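Local coordinates for E3 SUMO-protein ligase SIZ2 (PDB 6U75), which acts as a SUMO E3 ligase of the PIAS family, promoting attachment of SUMO to target proteins through a zinc-binding SP-RING domain, at residues A[161-166]-A[204-209]; A[200-205]-A[235-240]. One frame throughout, in Å; residues are numbered along the deposited sequence.

In the fold
Interaction 2 and the loop half of interaction 1 lie in the SP-RING zinc finger of this PIAS-family ligase, and both contacts meet on the loop that runs from strand 197-199 to strand 209-210. Along the chain come helix 157-168, then residues 200-205, then 204-209, and last 235-240. Interaction 1 packs the helix against the second half of the loop, while interaction 2 ties the first half to the approach to strand 239-240. Their centres are 12 Å apart; they share K204 and H205, and F209 packs on L238. C203 and H205 bind the zinc ion together with C226 and C229, so the loop that carries two of the four zinc ligands is contacted by both helix 157-168 and residues 235-240.

Interaction 1 (A[161-166]-A[204-209]); sequences TAYIKR and KHIQCF. With ZN (zinc ion), chain C.
This is a small, mainly apolar contact in which one turn of helix 157-168 rests against the loop that carries a zinc ligand. Y163 and I164 on the helix meet I206 on the loop. With its CG anti to the backbone N (chi1 176°), Y163 sends its ring out to the loop and crosses I206 obliquely; CD2 of Y163 lies 3.8 Å from CG2 of I206. The same methyl also takes I164, whose CG1 approaches I206 CG2 to 4.0 Å with the two side chains at about a right angle. Farther along the ring, the hydroxyl OH of Y163 comes within 3.1 Å of the carbonyl O of K204, just before the zinc ligand H205. An alanine here would remove the ring that lies against CG2 of I206 and the hydroxyl near K204 O, and would probably loosen the packing of the helix on this loop. The CB of H205 points away from the helix, and NE2 binds zinc at 2.0 Å; its ND1 makes a weak hydrogen bond to Q207 O. F243 of helix 242-249 touches I164 as well. The helix thus packs on a loop that feeds H205 into the zinc site of the SP-RING, three cysteines and one histidine, completed by C203, C226 and C229.

Interaction 2 (A[200-205]-A[235-240]); sequences TDQCKH and FDQLKI. With ZN (zinc ion), chain C.
D201 and K239 are brought together by matching first torsions, each with CG anti to its own carbonyl carbon (chi1 -65° in D201, -56° in K239). K239 then bends at chi3 and chi4, so that its ammonium meets the carboxylate tip with the two side chains at about a right angle. In the resulting salt bridge, modelled at 2.3 Å, K239 NZ meets D201 OD2 from above the carboxylate plane, 29° out of it. Next to this charged pair, Q237 lies over the turn: its CB is 3.7 Å from the methyl CG2 of T200, and the backbone O of Q237 is close to that same methyl. The Q237 chain runs on extended beyond CG, bringing OE1 to 3.2 Å from CG of Q202. T200 to C203 form a type I beta turn, closed by the backbone bond from C203 N to T200 O. C203 SG leaves this turn to bind zinc at 2.3 Å; Q237 packs on the turn and K239 bridges to it, both at the turn that presents a metal ligand. K239 also pairs through its backbone with K199, in a three-stranded antiparallel sheet where 239-240 is an outermost strand within this chain, next to 197-199. The side chain of L238 touches I149 of helix 142-150 and F214 of helix 211-218.

Interaction 1 (A[161-166]-A[204-209])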
loop_
_atom_site.group_PDB
_atom_site.type_symbol
_atom_site.label_atom_id
_atom_site.label_comp_id
_atom_site.label_asym_id
_atom_site.label_seq_id
_atom_site.Cartn_x
_atom_site.Cartn_y
_atom_site.Cartn_z
ATOM N N THR A 161 26.526 11.904 -6.489
ATOM C CA THR A 161 27.966 11.905 -6.728
ATOM C C THR A 161 28.737 12.080 -5.424
ATOM O O THR A 161 29.750 11.406 -5.194
ATOM C CB THR A 161 28.338 13.006 -7.720
ATOM O OG1 THR A 161 27.711 14.235 -7.334
ATOM C CG2 THR A 161 27.900 12.632 -9.130
ATOM N N ALA A 162 28.272 12.985 -4.559
ATOM C CA ALA A 162 28.923 13.171 -3.267
ATOM C C ALA A 162 28.873 11.893 -2.442
ATOM O O ALA A 162 29.861 11.519 -1.801
ATOM C CB ALA A 162 28.263 14.325 -2.512
ATOM N N TYR A 163 27.727 11.210 -2.447
ATOM C CA TYR A 163 27.613 9.956 -1.709
ATOM C C TYR A 163 28.569 8.907 -2.261
ATOM O O TYR A 163 29.218 8.185 -1.495
ATOM C CB TYR A 163 26.173 9.448 -1.764
ATOM C CG TYR A 163 25.976 8.105 -1.098
ATOM C CD1 TYR A 163 25.780 8.009 0.272
ATOM C CD2 TYR A 163 25.983 6.932 -1.843
ATOM C CE1 TYR A 163 25.599 6.785 0.884
ATOM C CE2 TYR A 163 25.803 5.703 -1.240
ATOM C CZ TYR A 163 25.611 5.635 0.124
ATOM O OH TYR A 163 25.431 4.412 0.729
ATOM N N ILE A 164 28.663 8.801 -3.587
ATOM C CA ILE A 164 29.574 7.834 -4.194
ATOM C C ILE A 164 31.009 8.124 -3.769
ATOM O O ILE A 164 31.758 7.220 -3.377
ATOM C CB ILE A 164 29.428 7.851 -5.727
ATOM C CG1 ILE A 164 28.029 7.381 -6.136
ATOM C CG2 ILE A 164 30.493 6.974 -6.375
ATOM C CD1 ILE A 164 27.649 7.752 -7.556
ATOM N N LYS A 165 31.411 9.396 -3.842
ATOM C CA LYS A 165 32.778 9.754 -3.483
ATOM C C LYS A 165 33.048 9.497 -2.005
ATOM O O LYS A 165 34.152 9.085 -1.631
ATOM C CB LYS A 165 33.048 11.220 -3.829
ATOM C CG LYS A 165 34.475 11.664 -3.542
ATOM C CD LYS A 165 34.658 13.155 -3.764
ATOM C CE LYS A 165 36.044 13.606 -3.335
ATOM N NZ LYS A 165 36.211 15.081 -3.451
ATOM N N ARG A 166 32.054 9.739 -1.148
ATOM C CA ARG A 166 32.254 9.528 0.281
ATOM C C ARG A 166 32.277 8.046 0.631
ATOM O O ARG A 166 32.931 7.649 1.602
ATOM C CB ARG A 166 31.158 10.241 1.076
ATOM C CG ARG A 166 31.390 10.249 2.582
ATOM C CD ARG A 166 30.341 11.070 3.327
ATOM N NE ARG A 166 29.125 10.306 3.601
ATOM C CZ ARG A 166 28.016 10.342 2.865
ATOM N NH1 ARG A 166 27.939 11.111 1.787
ATOM N NH2 ARG A 166 26.973 9.600 3.216
ATOM N N LYS A 204 20.352 4.184 2.135
ATOM C CA LYS A 204 21.810 4.260 2.064
ATOM C C LYS A 204 22.331 3.367 0.939
ATOM O O LYS A 204 23.096 2.425 1.152
ATOM C CB LYS A 204 22.420 3.871 3.410
ATOM C CG LYS A 204 21.746 4.529 4.612
ATOM C CD LYS A 204 21.951 6.038 4.624
ATOM C CE LYS A 204 20.927 6.729 5.511
ATOM N NZ LYS A 204 21.171 8.194 5.610
ATOM N N HIS A 205 21.893 3.677 -0.279
ATOM C CA HIS A 205 22.291 2.912 -1.454
ATOM C C HIS A 205 21.913 3.690 -2.704
ATOM O O HIS A 205 20.890 4.377 -2.727
ATOM C CB HIS A 205 21.629 1.527 -1.463
ATOM C CG HIS A 205 20.137 1.563 -1.339
ATOM N ND1 HIS A 205 19.316 2.032 -2.343
ATOM C CD2 HIS A 205 19.317 1.179 -0.332
ATOM C CE1 HIS A 205 18.056 1.939 -1.957
ATOM N NE2 HIS A 205 18.029 1.425 -0.741
ATOM N N ILE A 206 22.749 3.579 -3.741
ATOM C CA ILE A 206 22.475 4.274 -4.995
ATOM C C ILE A 206 21.487 3.517 -5.873
ATOM O O ILE A 206 20.916 4.109 -6.798
ATOM C CB ILE A 206 23.769 4.525 -5.790
ATOM C CG1 ILE A 206 24.528 3.215 -6.018
ATOM C CG2 ILE A 206 24.649 5.533 -5.065
ATOM C CD1 ILE A 206 25.650 3.330 -7.028
ATOM N N GLN A 207 21.266 2.230 -5.617
ATOM C CA GLN A 207 20.320 1.467 -6.417
ATOM C C GLN A 207 18.904 1.989 -6.211
ATOM O O GLN A 207 18.542 2.468 -5.132
ATOM C CB GLN A 207 20.381 -0.020 -6.063
ATOM C CG GLN A 207 21.681 -0.710 -6.446
ATOM C CD GLN A 207 22.763 -0.551 -5.398
ATOM O OE1 GLN A 207 22.738 0.382 -4.596
ATOM N NE2 GLN A 207 23.719 -1.474 -5.391
ATOM N N CYS A 208 18.096 1.887 -7.263
ATOM C CA CYS A 208 16.733 2.393 -7.269
ATOM C C CYS A 208 15.778 1.274 -7.663
ATOM O O CYS A 208 16.186 0.160 -8.006
ATOM C CB CYS A 208 16.588 3.581 -8.228
ATOM S SG CYS A 208 17.637 4.991 -7.833
ATOM N N PHE A 209 14.486 1.588 -7.611
ATOM C CA PHE A 209 13.431 0.680 -8.028
ATOM C C PHE A 209 12.361 1.484 -8.750
ATOM O O PHE A 209 12.162 2.669 -8.469
ATOM C CB PHE A 209 12.821 -0.058 -6.833
ATOM C CG PHE A 209 12.362 0.853 -5.733
ATOM C CD1 PHE A 209 13.230 1.232 -4.724
ATOM C CD2 PHE A 209 11.066 1.338 -5.711
ATOM C CE1 PHE A 209 12.813 2.074 -3.711
ATOM C CE2 PHE A 209 10.644 2.182 -4.701
ATOM C CZ PHE A 209 11.518 2.549 -3.700
HETATM ZN ZN ZN C . 16.351 1.511 0.412
#

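Interaction 2 (A[200-205]-A[235-240])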
loop_
_atom_site.group_PDB
_atom_site.type_symbol
_atom_site.label_atom_id
_atom_site.label_comp_id
_atom_site.label_asym_id
_atom_site.label_seq_id
_atom_site.Cartn_x
_atom_site.Cartn_y
_atom_site.Cartn_z
ATOM N N THR A 200 14.441 6.768 -1.492
ATOM C CA THR A 200 14.229 7.754 -0.444
ATOM C C THR A 200 15.567 8.331 -0.009
ATOM O O THR A 200 16.619 7.704 -0.159
ATOM C CB THR A 200 13.512 7.149 0.772
ATOM O OG1 THR A 200 14.394 6.253 1.457
ATOM C CG2 THR A 200 12.264 6.394 0.338
ATOM N N ASP A 201 15.516 9.551 0.529
ATOM C CA ASP A 201 16.701 10.133 1.144
ATOM C C ASP A 201 17.161 9.323 2.346
ATOM O O ASP A 201 18.321 9.439 2.756
ATOM C CB ASP A 201 16.421 11.576 1.564
ATOM C CG ASP A 201 16.153 12.485 0.381
ATOM O OD1 ASP A 201 16.766 12.271 -0.685
ATOM O OD2 ASP A 201 15.329 13.414 0.518
ATOM N N GLN A 202 16.279 8.500 2.913
ATOM C CA GLN A 202 16.630 7.646 4.038
ATOM C C GLN A 202 17.374 6.390 3.607
ATOM O O GLN A 202 17.885 5.665 4.468
ATOM C CB GLN A 202 15.370 7.240 4.812
ATOM C CG GLN A 202 14.235 8.260 4.779
ATOM C CD GLN A 202 14.673 9.647 5.209
ATOM O OE1 GLN A 202 15.202 9.833 6.305
ATOM N NE2 GLN A 202 14.459 10.629 4.341
ATOM N N CYS A 203 17.446 6.117 2.307
ATOM C CA CYS A 203 18.067 4.903 1.797
ATOM C C CYS A 203 19.563 5.116 1.612
ATOM O O CYS A 203 19.988 6.102 1.002
ATOM C CB CYS A 203 17.424 4.488 0.474
ATOM S SG CYS A 203 15.792 3.733 0.649
ATOM N N LYS A 204 20.352 4.184 2.135
ATOM C CA LYS A 204 21.810 4.260 2.064
ATOM C C LYS A 204 22.331 3.367 0.939
ATOM O O LYS A 204 23.096 2.425 1.152
ATOM C CB LYS A 204 22.420 3.871 3.410
ATOM C CG LYS A 204 21.746 4.529 4.612
ATOM C CD LYS A 204 21.951 6.038 4.624
ATOM C CE LYS A 204 20.927 6.729 5.511
ATOM N NZ LYS A 204 21.171 8.194 5.610
ATOM N N HIS A 205 21.893 3.677 -0.279
ATOM C CA HIS A 205 22.291 2.912 -1.454
ATOM C C HIS A 205 21.913 3.690 -2.704
ATOM O O HIS A 205 20.890 4.377 -2.727
ATOM C CB HIS A 205 21.629 1.527 -1.463
ATOM C CG HIS A 205 20.137 1.563 -1.339
ATOM N ND1 HIS A 205 19.316 2.032 -2.343
ATOM C CD2 HIS A 205 19.317 1.179 -0.332
ATOM C CE1 HIS A 205 18.056 1.939 -1.957
ATOM N NE2 HIS A 205 18.029 1.425 -0.741
ATOM N N PHE A 235 5.013 6.666 1.706
ATOM C CA PHE A 235 4.732 7.154 0.359
ATOM C C PHE A 235 5.360 8.520 0.111
ATOM O O PHE A 235 5.916 8.768 -0.965
ATOM C CB PHE A 235 3.222 7.212 0.135
ATOM C CG PHE A 235 2.829 7.820 -1.179
ATOM C CD1 PHE A 235 3.107 7.169 -2.367
ATOM C CD2 PHE A 235 2.179 9.040 -1.226
ATOM C CE1 PHE A 235 2.750 7.726 -3.576
ATOM C CE2 PHE A 235 1.818 9.601 -2.432
ATOM C CZ PHE A 235 2.103 8.943 -3.610
ATOM N N ASP A 236 5.286 9.418 1.093
ATOM C CA ASP A 236 5.776 10.778 0.900
ATOM C C ASP A 236 7.296 10.868 0.862
ATOM O O ASP A 236 7.825 11.941 0.557
ATOM C CB ASP A 236 5.231 11.686 2.005
ATOM C CG ASP A 236 3.723 11.831 1.946
ATOM O OD1 ASP A 236 3.168 11.833 0.827
ATOM O OD2 ASP A 236 3.091 11.940 3.018
ATOM N N GLN A 237 8.008 9.781 1.158
ATOM C CA GLN A 237 9.462 9.776 1.055
ATOM C C GLN A 237 9.957 9.403 -0.335
ATOM O O GLN A 237 11.131 9.637 -0.641
ATOM C CB GLN A 237 10.063 8.803 2.075
ATOM C CG GLN A 237 9.788 9.170 3.522
ATOM C CD GLN A 237 10.350 8.154 4.496
ATOM O OE1 GLN A 237 11.192 7.331 4.137
ATOM N NE2 GLN A 237 9.879 8.202 5.737
ATOM N N LEU A 238 9.097 8.832 -1.176
ATOM C CA LEU A 238 9.513 8.399 -2.502
ATOM C C LEU A 238 9.846 9.602 -3.375
ATOM O O LEU A 238 9.060 10.548 -3.472
ATOM C CB LEU A 238 8.411 7.568 -3.156
ATOM C CG LEU A 238 7.995 6.298 -2.412
ATOM C CD1 LEU A 238 6.795 5.652 -3.084
ATOM C CD2 LEU A 238 9.154 5.319 -2.336
ATOM N N LYS A 239 11.016 9.562 -4.010
ATOM C CA LYS A 239 11.422 10.603 -4.941
ATOM C C LYS A 239 12.271 9.976 -6.038
ATOM O O LYS A 239 12.907 8.939 -5.834
ATOM C CB LYS A 239 12.195 11.724 -4.232
ATOM C CG LYS A 239 11.428 12.351 -3.076
ATOM C CD LYS A 239 12.036 13.666 -2.609
ATOM C CE LYS A 239 13.443 13.484 -2.068
ATOM N NZ LYS A 239 13.661 14.276 -0.823
ATOM N N ILE A 240 12.267 10.612 -7.205
ATOM C CA ILE A 240 13.030 10.122 -8.346
ATOM C C ILE A 240 14.502 10.451 -8.147
ATOM O O ILE A 240 14.853 11.499 -7.590
ATOM C CB ILE A 240 12.500 10.733 -9.656
ATOM C CG1 ILE A 240 11.045 10.319 -9.901
ATOM C CG2 ILE A 240 13.380 10.320 -10.828
ATOM C CD1 ILE A 240 10.853 8.836 -10.162
HETATM ZN ZN ZN C . 16.351 1.511 0.412
#